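Local atomic coordinates of cellulosomal-scaffolding protein A (Clostridium thermocellum, PDB entry 4B9F), a protein that probably binds crystalline cellulose through this family 3a carbohydrate-binding module, part of the scaffolding protein of the cellulosome. Residues G99-E102 and P103-V107; K130-S133 and Q134-W138. All coordinates share one frame; numbering follows the deposited sequence.

Contacts 1 and 2 are both local foldings of the chain, met in series, and both reach the same six-stranded antiparallel sheet. Contact 1 leads into strand 106-115 in the sheet's interior, whereas contact 2 closes a loop onto the outermost strand, 136-137; strands 20-26 and 2-8 lie between them. Their centres are 21 Å apart and their nearest atoms about 7 Å, so they do not touch, but K23 of strand 20-26 meets H106 of the first and F135 of the second. The calcium site of T44, D46, T122, N125 and D126 is separate: the W138 side chain lies about 14 Å from the ion.

Contact 1: G99-E102 and P103-V107; sequences GTLE and PGAHV
L101 and A105 meet where the chain turns from the short strand 100-101 into strand 106-115, and the evidence for tight packing centres on one methyl group. L101 CD1 lies 3.9 Å from A105 CB and approaches the backbone even more closely, with H106 C at 3.5 Å. It also reaches V107 CB at 4.2 Å, so a single branch of the leucine spans A105, the last residue of the turn, and H106 and V107, which open the returning strand. The first torsion explains this reach: with CG opposite the backbone N (chi1 -164°), the isobutyl group extends across the turn. L101 and V107 both touch I60 of strand 51-61, which places this side of the contact in the apolar interior.

The turn itself is a type II beta turn from E102 to A105. A105 N donates to E102 O at 2.9 Å, with a fairly straight N-H...O angle of 158°. The donor stands above the carbonyl plane, 43° out of it, and therefore does not follow a lone pair. P103 and G104 fill the two central positions; the positive phi of G104 suits glycine, while the proline ring restricts the first corner. N26 holds the same turn from outside, its side-chain amide bonding L101 O and its backbone pairing with G104 and A105.

The solvent side is looser. The E102 side chain, bent at chi2, passes obliquely across the proline ring, where OE1 comes to 3.4 Å from P103 CD, a van der Waals approach. E102 as a whole is exposed, in contrast to the buried L101, A105 and V107. The chemistry thus implies a division of labour: one backbone hydrogen bond and the proline-glycine pair define the turn, and apolar contacts of L101 bind it to the interior.

Contact 2: K130-S133 and Q134-W138; sequences KSAS and QFVEW
K130 lies with its aliphatic chain over one face of the W138 indole, a geometry that identifies a CH-pi contact. K130 CD stands 3.8 Å from the centroid of the six-membered ring and only 10° off its normal, directly over the face. Nearer the backbone, K130 CB approaches W138 CE2 at 3.7 Å. Two torsions lay the methylenes on the ring: CG is opposite the backbone N (chi1 -177°), and a bend at chi2 (56°) carries CD over the benzene half, after which the chain runs on extended.

V136 fills the ground between this CH-pi contact and the bend of the loop by dividing its two methyls. CG2 meets K130 CG at 4.1 Å, the two side chains crossing at about a right angle, and CG1 reaches A132 CB at 4.0 Å. The A132 methyl also rests near the backbone, 3.3 Å from Q134 O. At the bend, Q134 curls its amide back toward the S133 hydroxyl, but the separation modelled there is so short that the bond is doubtful.

The indole has further fixings: its NE1 hydrogen-bonds S128 O, and its ring meets that of F6 with the two planes only slightly inclined to each other. K130 is tied to strand 2-8 through N8, which bonds its backbone N. The two limbs run roughly antiparallel, yet K130 and W138 keep their CA atoms 8.0 Å apart. This is a wide surface loop whose returning limb carries the weakly bonded edge strand 136-137 of the beta-sandwich fold of family 3 carbohydrate-binding modules, with the lysine-tryptophan CH-pi contact across its mouth.

Contact 1: G99-E102 and P103-V107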
loop_
_atom_site.group_PDB
_atom_site.type_symbol
_atom_site.label_atom_id
_atom_site.label_comp_id
_atom_site.label_asym_id
_atom_site.label_seq_id
_atom_site.Cartn_x
_atom_site.Cartn_y
_atom_site.Cartn_z
ATOM N N GLY A 99 -8.249 -0.598 -14.353
ATOM C CA GLY A 99 -8.705 0.707 -13.910
ATOM C C GLY A 99 -7.828 1.841 -14.404
ATOM O O GLY A 99 -6.684 1.642 -14.820
ATOM N N THR A 100 -8.380 3.043 -14.343
ATOM C CA THR A 100 -7.713 4.227 -14.838
ATOM C C THR A 100 -7.884 5.323 -13.807
ATOM O O THR A 100 -8.976 5.522 -13.261
ATOM C CB THR A 100 -8.320 4.682 -16.179
ATOM O OG1 THR A 100 -8.127 3.660 -17.165
ATOM C CG2 THR A 100 -7.675 5.960 -16.656
ATOM N N LEU A 101 -6.789 6.014 -13.525
ATOM C CA LEU A 101 -6.809 7.137 -12.613
ATOM C C LEU A 101 -6.682 8.422 -13.428
ATOM O O LEU A 101 -5.598 8.757 -13.915
ATOM C CB LEU A 101 -5.662 7.011 -11.610
ATOM C CG LEU A 101 -5.746 7.885 -10.365
ATOM C CD1 LEU A 101 -6.989 7.527 -9.570
ATOM C CD2 LEU A 101 -4.497 7.712 -9.518
ATOM N N GLU A 102 -7.801 9.123 -13.594
ATOM C CA GLU A 102 -7.844 10.352 -14.391
ATOM C C GLU A 102 -7.133 11.496 -13.681
ATOM O O GLU A 102 -6.948 11.446 -12.466
ATOM C CB GLU A 102 -9.304 10.757 -14.637
ATOM C CG GLU A 102 -10.126 9.744 -15.429
ATOM C CD GLU A 102 -9.750 9.685 -16.899
ATOM O OE1 GLU A 102 -9.043 10.598 -17.382
ATOM O OE2 GLU A 102 -10.165 8.729 -17.581
ATOM N N PRO A 103 -6.743 12.539 -14.430
ATOM C CA PRO A 103 -6.189 13.720 -13.757
ATOM C C PRO A 103 -7.154 14.242 -12.698
ATOM O O PRO A 103 -8.345 14.410 -12.976
ATOM C CB PRO A 103 -6.057 14.738 -14.893
ATOM C CG PRO A 103 -5.900 13.902 -16.121
ATOM C CD PRO A 103 -6.750 12.687 -15.897
ATOM N N GLY A 104 -6.647 14.480 -11.493
ATOM C CA GLY A 104 -7.469 14.998 -10.413
ATOM C C GLY A 104 -8.235 13.937 -9.634
ATOM O O GLY A 104 -8.877 14.251 -8.627
ATOM N N ALA A 105 -8.189 12.692 -10.100
ATOM C CA ALA A 105 -8.842 11.588 -9.400
ATOM C C ALA A 105 -7.888 10.988 -8.379
ATOM O O ALA A 105 -6.673 11.148 -8.481
ATOM C CB ALA A 105 -9.294 10.516 -10.397
ATOM N N HIS A 106 -8.432 10.276 -7.400
ATOM C CA HIS A 106 -7.579 9.525 -6.484
ATOM C C HIS A 106 -8.118 8.127 -6.263
ATOM O O HIS A 106 -9.302 7.868 -6.492
ATOM C CB HIS A 106 -7.363 10.258 -5.151
ATOM C CG HIS A 106 -8.582 10.353 -4.283
ATOM N ND1 HIS A 106 -9.454 11.419 -4.336
ATOM C CD2 HIS A 106 -9.047 9.534 -3.309
ATOM C CE1 HIS A 106 -10.411 11.249 -3.439
ATOM N NE2 HIS A 106 -10.188 10.111 -2.803
ATOM N N VAL A 107 -7.234 7.228 -5.840
ATOM C CA VAL A 107 -7.642 5.888 -5.449
ATOM C C VAL A 107 -7.242 5.684 -3.998
ATOM O O VAL A 107 -6.122 6.028 -3.593
ATOM C CB VAL A 107 -7.065 4.786 -6.395
ATOM C CG1 VAL A 107 -5.541 4.841 -6.475
ATOM C CG2 VAL A 107 -7.546 3.407 -5.977
#

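Contact 2: K130-S133 and Q134-W138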
loop_
_atom_site.group_PDB
_atom_site.type_symbol
_atom_site.label_atom_id
_atom_site.label_comp_id
_atom_site.label_asym_id
_atom_site.label_seq_id
_atom_site.Cartn_x
_atom_site.Cartn_y
_atom_site.Cartn_z
ATOM N N LYS A 130 3.730 4.027 9.786
ATOM C CA LYS A 130 3.452 5.425 10.105
ATOM C C LYS A 130 2.139 5.523 10.870
ATOM O O LYS A 130 1.060 5.339 10.301
ATOM C CB LYS A 130 3.342 6.244 8.820
ATOM C CG LYS A 130 3.132 7.737 9.029
ATOM C CD LYS A 130 4.238 8.329 9.882
ATOM C CE LYS A 130 4.142 9.844 9.956
ATOM N NZ LYS A 130 5.153 10.398 10.899
ATOM N N SER A 131 2.225 5.812 12.161
ATOM C CA SER A 131 1.028 6.041 12.942
ATOM C C SER A 131 0.600 7.484 12.734
ATOM O O SER A 131 1.389 8.413 12.912
ATOM C CB SER A 131 1.277 5.765 14.421
ATOM O OG SER A 131 0.092 5.991 15.166
ATOM N N ALA A 132 -0.653 7.666 12.347
ATOM C CA ALA A 132 -1.212 8.990 12.148
ATOM C C ALA A 132 -2.711 8.824 12.262
ATOM O O ALA A 132 -3.228 7.714 12.128
ATOM C CB ALA A 132 -0.833 9.538 10.776
ATOM N N SER A 133 -3.416 9.915 12.514
ATOM C CA SER A 133 -4.862 9.830 12.650
ATOM C C SER A 133 -5.518 9.746 11.275
ATOM O O SER A 133 -6.667 9.337 11.151
ATOM C CB SER A 133 -5.401 11.023 13.435
ATOM O OG SER A 133 -5.021 12.245 12.830
ATOM N N GLN A 134 -4.774 10.118 10.240
ATOM C CA GLN A 134 -5.301 10.147 8.885
ATOM C C GLN A 134 -4.156 10.093 7.890
ATOM O O GLN A 134 -2.990 10.107 8.278
ATOM C CB GLN A 134 -6.112 11.421 8.645
ATOM C CG GLN A 134 -5.269 12.676 8.462
ATOM C CD GLN A 134 -4.626 13.144 9.750
ATOM O OE1 GLN A 134 -5.312 13.428 10.731
ATOM N NE2 GLN A 134 -3.300 13.220 9.757
ATOM N N PHE A 135 -4.489 10.045 6.606
ATOM C CA PHE A 135 -3.472 10.032 5.559
ATOM C C PHE A 135 -2.521 11.220 5.685
ATOM O O PHE A 135 -2.952 12.355 5.886
ATOM C CB PHE A 135 -4.124 10.084 4.181
ATOM C CG PHE A 135 -4.945 8.879 3.849
ATOM C CD1 PHE A 135 -4.338 7.686 3.489
ATOM C CD2 PHE A 135 -6.329 8.938 3.884
ATOM C CE1 PHE A 135 -5.100 6.578 3.169
ATOM C CE2 PHE A 135 -7.087 7.834 3.575
ATOM C CZ PHE A 135 -6.473 6.658 3.222
ATOM N N VAL A 136 -1.226 10.949 5.553
ATOM C CA VAL A 136 -0.220 11.997 5.512
ATOM C C VAL A 136 0.748 11.719 4.375
ATOM O O VAL A 136 0.887 10.587 3.917
ATOM C CB VAL A 136 0.566 12.113 6.836
ATOM C CG1 VAL A 136 -0.376 12.443 7.997
ATOM C CG2 VAL A 136 1.356 10.842 7.115
ATOM N N GLU A 137 1.410 12.761 3.900
ATOM C CA GLU A 137 2.425 12.575 2.886
ATOM C C GLU A 137 3.582 11.825 3.527
ATOM O O GLU A 137 4.081 12.221 4.576
ATOM C CB GLU A 137 2.879 13.931 2.367
ATOM C CG GLU A 137 3.562 13.876 1.018
ATOM C CD GLU A 137 3.676 15.246 0.384
ATOM O OE1 GLU A 137 4.064 16.197 1.095
ATOM O OE2 GLU A 137 3.365 15.376 -0.818
ATOM N N TRP A 138 3.997 10.730 2.908
ATOM C CA TRP A 138 4.945 9.827 3.546
ATOM C C TRP A 138 5.892 9.271 2.502
ATOM O O TRP A 138 5.460 8.632 1.543
ATOM C CB TRP A 138 4.152 8.694 4.189
ATOM C CG TRP A 138 4.912 7.674 4.980
ATOM C CD1 TRP A 138 4.801 6.316 4.867
ATOM C CD2 TRP A 138 5.848 7.910 6.042
ATOM N NE1 TRP A 138 5.609 5.693 5.786
ATOM C CE2 TRP A 138 6.265 6.646 6.518
ATOM C CE3 TRP A 138 6.374 9.064 6.640
ATOM C CZ2 TRP A 138 7.182 6.503 7.558
ATOM C CZ3 TRP A 138 7.289 8.918 7.669
ATOM C CH2 TRP A 138 7.686 7.647 8.116
#